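Local coordinates for probable thiol peroxidase (Chromobacterium violaceum, PDB 3KEB), which may act as a peroxidase built on a thioredoxin-like fold, reducing peroxide substrates, at residues Y10-F21 / K121-L132. Residues are numbered along the deposited sequence; the frame is centred on the assembly and turned at random. Where two conformers were deposited one is given.
Sequences YGDEMLPVIGDF and KRYGVLITEYPL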
loop_
_atom_site.group_PDB
_atom_site.type_symbol
_atom_site.label_atom_id
_atom_site.label_comp_id
_atom_site.label_asym_id
_atom_site.label_seq_id
_atom_site.Cartn_x
_atom_site.Cartn_y
_atom_site.Cartn_z
ATOM N N TYR A 10 -6.488 -16.214 9.957
ATOM C CA TYR A 10 -5.173 -15.951 9.375
ATOM C C TYR A 10 -4.191 -16.619 10.312
ATOM O O TYR A 10 -3.909 -16.124 11.374
ATOM C CB TYR A 10 -4.930 -14.422 9.251
ATOM C CG TYR A 10 -3.524 -14.033 8.878
ATOM C CD1 TYR A 10 -2.982 -14.429 7.677
ATOM C CD2 TYR A 10 -2.762 -13.216 9.701
ATOM C CE1 TYR A 10 -1.689 -14.073 7.321
ATOM C CE2 TYR A 10 -1.461 -12.826 9.336
ATOM C CZ TYR A 10 -0.950 -13.241 8.146
ATOM O OH TYR A 10 0.312 -12.872 7.756
ATOM N N GLY A 11 -3.695 -17.789 9.923
ATOM C CA GLY A 11 -2.883 -18.601 10.860
ATOM C C GLY A 11 -3.688 -18.941 12.081
ATOM O O GLY A 11 -4.843 -19.423 11.964
ATOM N N ASP A 12 -3.153 -18.590 13.249
ATOM C CA ASP A 12 -3.847 -18.835 14.509
ATOM C C ASP A 12 -4.675 -17.619 14.979
ATOM O O ASP A 12 -5.200 -17.605 16.104
ATOM C CB ASP A 12 -2.874 -19.349 15.605
ATOM C CG ASP A 12 -2.129 -18.238 16.347
ATOM O OD1 ASP A 12 -2.066 -17.081 15.872
ATOM O OD2 ASP A 12 -1.586 -18.555 17.440
ATOM N N GLU A 13 -4.832 -16.611 14.144
ATOM C CA GLU A 13 -5.636 -15.446 14.588
ATOM C C GLU A 13 -7.001 -15.482 13.865
ATOM O O GLU A 13 -7.064 -15.859 12.703
ATOM C CB GLU A 13 -4.918 -14.180 14.196
ATOM C CG GLU A 13 -3.483 -13.975 14.780
ATOM C CD GLU A 13 -3.516 -13.425 16.168
ATOM O OE1 GLU A 13 -4.629 -13.244 16.707
ATOM O OE2 GLU A 13 -2.433 -13.194 16.752
HETATM N N MSE A 14 -8.072 -15.092 14.559
HETATM C CA MSE A 14 -9.401 -14.954 13.995
HETATM C C MSE A 14 -9.782 -13.476 14.159
HETATM O O MSE A 14 -9.841 -12.966 15.283
HETATM C CB MSE A 14 -10.355 -15.835 14.814
HETATM C CG MSE A 14 -11.536 -16.235 14.116
HETATM SE SE MSE A 14 -12.484 -17.544 15.281
HETATM C CE MSE A 14 -12.134 -16.940 17.044
ATOM N N LEU A 15 -10.006 -12.818 13.038
ATOM C CA LEU A 15 -10.095 -11.369 12.958
ATOM C C LEU A 15 -11.442 -10.932 12.416
ATOM O O LEU A 15 -11.937 -11.496 11.415
ATOM C CB LEU A 15 -8.999 -10.844 12.048
ATOM C CG LEU A 15 -7.566 -11.295 12.407
ATOM C CD1 LEU A 15 -6.573 -10.782 11.318
ATOM C CD2 LEU A 15 -7.155 -10.933 13.881
ATOM N N PRO A 16 -12.049 -9.934 13.052
ATOM C CA PRO A 16 -13.300 -9.424 12.436
ATOM C C PRO A 16 -13.106 -8.769 11.111
ATOM O O PRO A 16 -12.016 -8.199 10.834
ATOM C CB PRO A 16 -13.822 -8.400 13.460
ATOM C CG PRO A 16 -12.888 -8.503 14.712
ATOM C CD PRO A 16 -11.618 -9.138 14.215
ATOM N N VAL A 17 -14.122 -8.887 10.264
ATOM C CA VAL A 17 -14.192 -8.205 8.990
ATOM C C VAL A 17 -15.447 -7.358 9.066
ATOM O O VAL A 17 -16.513 -7.843 9.420
ATOM C CB VAL A 17 -14.252 -9.184 7.836
ATOM C CG1 VAL A 17 -14.270 -8.457 6.446
ATOM C CG2 VAL A 17 -13.028 -10.182 7.942
ATOM N N ILE A 18 -15.290 -6.081 8.704
ATOM C CA ILE A 18 -16.240 -5.055 8.977
ATOM C C ILE A 18 -16.835 -4.450 7.710
ATOM O O ILE A 18 -16.134 -4.263 6.724
ATOM C CB ILE A 18 -15.548 -3.899 9.778
ATOM C CG1 ILE A 18 -14.923 -4.415 11.083
ATOM C CG2 ILE A 18 -16.578 -2.836 10.067
ATOM C CD1 ILE A 18 -15.931 -5.075 11.951
ATOM N N GLY A 19 -18.122 -4.094 7.772
ATOM C CA GLY A 19 -18.792 -3.411 6.676
ATOM C C GLY A 19 -19.849 -4.298 6.057
ATOM O O GLY A 19 -19.962 -5.465 6.394
ATOM N N ASP A 20 -20.565 -3.763 5.080
ATOM C CA ASP A 20 -21.652 -4.465 4.394
ATOM C C ASP A 20 -21.131 -5.028 3.068
ATOM O O ASP A 20 -20.925 -4.317 2.095
ATOM C CB ASP A 20 -22.784 -3.497 4.088
ATOM C CG ASP A 20 -23.507 -3.004 5.358
ATOM O OD1 ASP A 20 -23.413 -3.667 6.418
ATOM O OD2 ASP A 20 -24.207 -1.976 5.272
ATOM N N PHE A 21 -20.978 -6.319 3.037
ATOM C CA PHE A 21 -20.415 -6.992 1.868
ATOM C C PHE A 21 -21.544 -7.122 0.846
ATOM O O PHE A 21 -22.685 -7.479 1.233
ATOM C CB PHE A 21 -19.898 -8.356 2.302
ATOM C CG PHE A 21 -19.248 -9.148 1.172
ATOM C CD1 PHE A 21 -18.121 -8.703 0.591
ATOM C CD2 PHE A 21 -19.777 -10.360 0.774
ATOM C CE1 PHE A 21 -17.526 -9.423 -0.400
ATOM C CE2 PHE A 21 -19.200 -11.097 -0.225
ATOM C CZ PHE A 21 -18.074 -10.622 -0.815
ATOM N N LYS A 121 -14.664 -0.352 4.055
ATOM C CA LYS A 121 -15.885 -0.513 4.786
ATOM C C LYS A 121 -17.056 -0.648 3.821
ATOM O O LYS A 121 -17.959 -1.463 4.039
ATOM C CB LYS A 121 -16.082 0.648 5.744
ATOM C CG LYS A 121 -17.279 0.446 6.664
ATOM C CD LYS A 121 -17.046 1.143 8.030
ATOM C CE LYS A 121 -18.225 0.881 8.967
ATOM N NZ LYS A 121 -18.169 1.740 10.198
ATOM N N ARG A 122 -17.029 0.123 2.725
ATOM C CA ARG A 122 -18.116 0.179 1.764
ATOM C C ARG A 122 -18.322 -1.161 1.057
ATOM O O ARG A 122 -19.404 -1.424 0.580
ATOM C CB ARG A 122 -17.880 1.318 0.717
ATOM C CG ARG A 122 -18.083 2.784 1.280
ATOM C CD ARG A 122 -17.699 3.988 0.303
ATOM N NE ARG A 122 -18.184 3.864 -1.072
ATOM C CZ ARG A 122 -19.455 3.983 -1.471
ATOM N NH1 ARG A 122 -20.433 4.271 -0.612
ATOM N NH2 ARG A 122 -19.746 3.838 -2.749
ATOM N N TYR A 123 -17.251 -1.979 0.947
ATOM C CA TYR A 123 -17.299 -3.307 0.305
ATOM C C TYR A 123 -17.286 -4.452 1.340
ATOM O O TYR A 123 -17.266 -5.614 0.966
ATOM C CB TYR A 123 -16.157 -3.489 -0.690
ATOM C CG TYR A 123 -16.578 -3.101 -2.108
ATOM C CD1 TYR A 123 -16.787 -1.795 -2.443
ATOM C CD2 TYR A 123 -16.809 -4.073 -3.086
ATOM C CE1 TYR A 123 -17.211 -1.416 -3.699
ATOM C CE2 TYR A 123 -17.195 -3.699 -4.378
ATOM C CZ TYR A 123 -17.410 -2.382 -4.675
ATOM O OH TYR A 123 -17.822 -1.994 -5.933
ATOM N N GLY A 124 -17.366 -4.110 2.625
ATOM C CA GLY A 124 -17.392 -5.144 3.698
ATOM C C GLY A 124 -16.153 -6.022 3.813
ATOM O O GLY A 124 -16.245 -7.246 4.067
ATOM N N VAL A 125 -14.990 -5.400 3.633
ATOM C CA VAL A 125 -13.725 -6.150 3.641
ATOM C C VAL A 125 -12.706 -5.502 4.559
ATOM O O VAL A 125 -11.508 -5.796 4.461
ATOM C CB VAL A 125 -13.185 -6.379 2.202
ATOM C CG1 VAL A 125 -14.103 -7.330 1.346
ATOM C CG2 VAL A 125 -12.905 -5.066 1.411
ATOM N N LEU A 126 -13.175 -4.637 5.448
ATOM C CA LEU A 126 -12.294 -3.935 6.382
ATOM C C LEU A 126 -11.829 -4.832 7.541
ATOM O O LEU A 126 -12.647 -5.339 8.275
ATOM C CB LEU A 126 -12.998 -2.696 6.962
ATOM C CG LEU A 126 -12.230 -1.843 8.026
ATOM C CD1 LEU A 126 -10.922 -1.329 7.407
ATOM C CD2 LEU A 126 -13.087 -0.717 8.610
ATOM N N ILE A 127 -10.527 -4.925 7.725
ATOM C CA ILE A 127 -9.887 -5.554 8.908
ATOM C C ILE A 127 -9.209 -4.418 9.702
ATOM O O ILE A 127 -8.471 -3.601 9.129
ATOM C CB ILE A 127 -8.856 -6.651 8.485
ATOM C CG1 ILE A 127 -9.528 -7.790 7.677
ATOM C CG2 ILE A 127 -8.167 -7.285 9.717
ATOM C CD1 ILE A 127 -8.596 -8.707 6.959
ATOM N N THR A 128 -9.503 -4.315 10.998
ATOM C CA THR A 128 -8.801 -3.339 11.834
ATOM C C THR A 128 -7.884 -3.944 12.916
ATOM O O THR A 128 -7.241 -3.165 13.633
ATOM C CB THR A 128 -9.786 -2.415 12.562
ATOM O OG1 THR A 128 -10.647 -3.240 13.361
ATOM C CG2 THR A 128 -10.625 -1.572 11.569
ATOM N N GLU A 129 -7.867 -5.273 13.101
ATOM C CA GLU A 129 -7.028 -5.873 14.162
ATOM C C GLU A 129 -5.732 -6.459 13.682
ATOM O O GLU A 129 -5.672 -7.019 12.615
ATOM C CB GLU A 129 -7.773 -6.999 14.875
ATOM C CG GLU A 129 -9.026 -6.554 15.505
ATOM C CD GLU A 129 -9.575 -7.551 16.504
ATOM O OE1 GLU A 129 -8.877 -8.536 16.849
ATOM O OE2 GLU A 129 -10.723 -7.320 16.953
ATOM N N TYR A 130 -4.708 -6.371 14.535
ATOM C CA TYR A 130 -3.415 -7.034 14.347
ATOM C C TYR A 130 -3.665 -8.499 14.049
ATOM O O TYR A 130 -4.513 -9.111 14.744
ATOM C CB TYR A 130 -2.562 -6.935 15.671
ATOM C CG TYR A 130 -1.353 -7.845 15.669
ATOM C CD1 TYR A 130 -0.202 -7.497 14.973
ATOM C CD2 TYR A 130 -1.357 -9.071 16.350
ATOM C CE1 TYR A 130 0.894 -8.345 14.920
ATOM C CE2 TYR A 130 -0.229 -9.913 16.336
ATOM C CZ TYR A 130 0.894 -9.543 15.613
ATOM O OH TYR A 130 2.021 -10.345 15.545
ATOM N N PRO A 131 -2.921 -9.080 13.114
ATOM C CA PRO A 131 -1.863 -8.480 12.300
ATOM C C PRO A 131 -2.291 -7.992 10.905
ATOM O O PRO A 131 -1.449 -7.642 10.099
ATOM C CB PRO A 131 -0.892 -9.639 12.105
ATOM C CG PRO A 131 -1.686 -10.847 12.319
ATOM C CD PRO A 131 -3.001 -10.516 12.860
ATOM N N LEU A 132 -3.572 -8.065 10.589
ATOM C CA LEU A 132 -4.043 -7.685 9.251
ATOM C C LEU A 132 -4.733 -6.311 9.222
ATOM O O LEU A 132 -5.384 -5.963 8.237
ATOM C CB LEU A 132 -4.936 -8.774 8.655
ATOM C CG LEU A 132 -4.204 -10.083 8.298
ATOM C CD1 LEU A 132 -5.171 -11.065 7.668
ATOM C CD2 LEU A 132 -2.933 -9.852 7.389
HETATM O O HOH W 1 -9.341 -11.286 17.085
HETATM O O HOH W 2 -10.699 -6.331 12.465
HETATM O O HOH W 3 -20.550 -1.052 4.602
#
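Ile18 and Leu126 join the two segments as a single antiparallel bridge, a hydrogen-bonded pair: Ile18 N to Leu126 O is 2.8 Å and Leu126 N to Ile18 O is 3.2 Å. Beside it, Val17 CA adds a C-H...O contact to Leu126 O. The chains then part, and water spans the gap, giving a proton to Pro16 O and accepting one from Thr128 N. The extended Glu129 side chain crosses the Pro16 ring at about a right angle, OE2 3.3 Å from Pro16 CG. Farther along, Leu15 splits its branches: CD2 lies 3.3 Å from Tyr130 O, while CD1 packs on Leu132 CB and Pro131 CD, Pro131 following a cis peptide bond. Leu132 covers one face of the Tyr10 ring, which chi1 of 170° swings away from the backbone N; Leu132 CD1 makes a CH-pi contact 4.0 Å from the ring centroid, and Pro131 CG meets the ring edge in plane. At the other end Gly19 and Gly124 lack side chains, letting their CA atoms approach to 3.7 Å. Gly124 also ends helix 119-122 as the C-prime residue of a Schellman motif. Tyr123 O lies at the Phe21 ring edge, 3.2 Å from Phe21 CD1. Strand 13-16 and the chain after it run along the loop following helix 119-122; Phe21 reaches strands 139-143 and 149-154 of the central sheet, while Lys38 of the second subunit packs on Tyr130, Pro131 and Leu132.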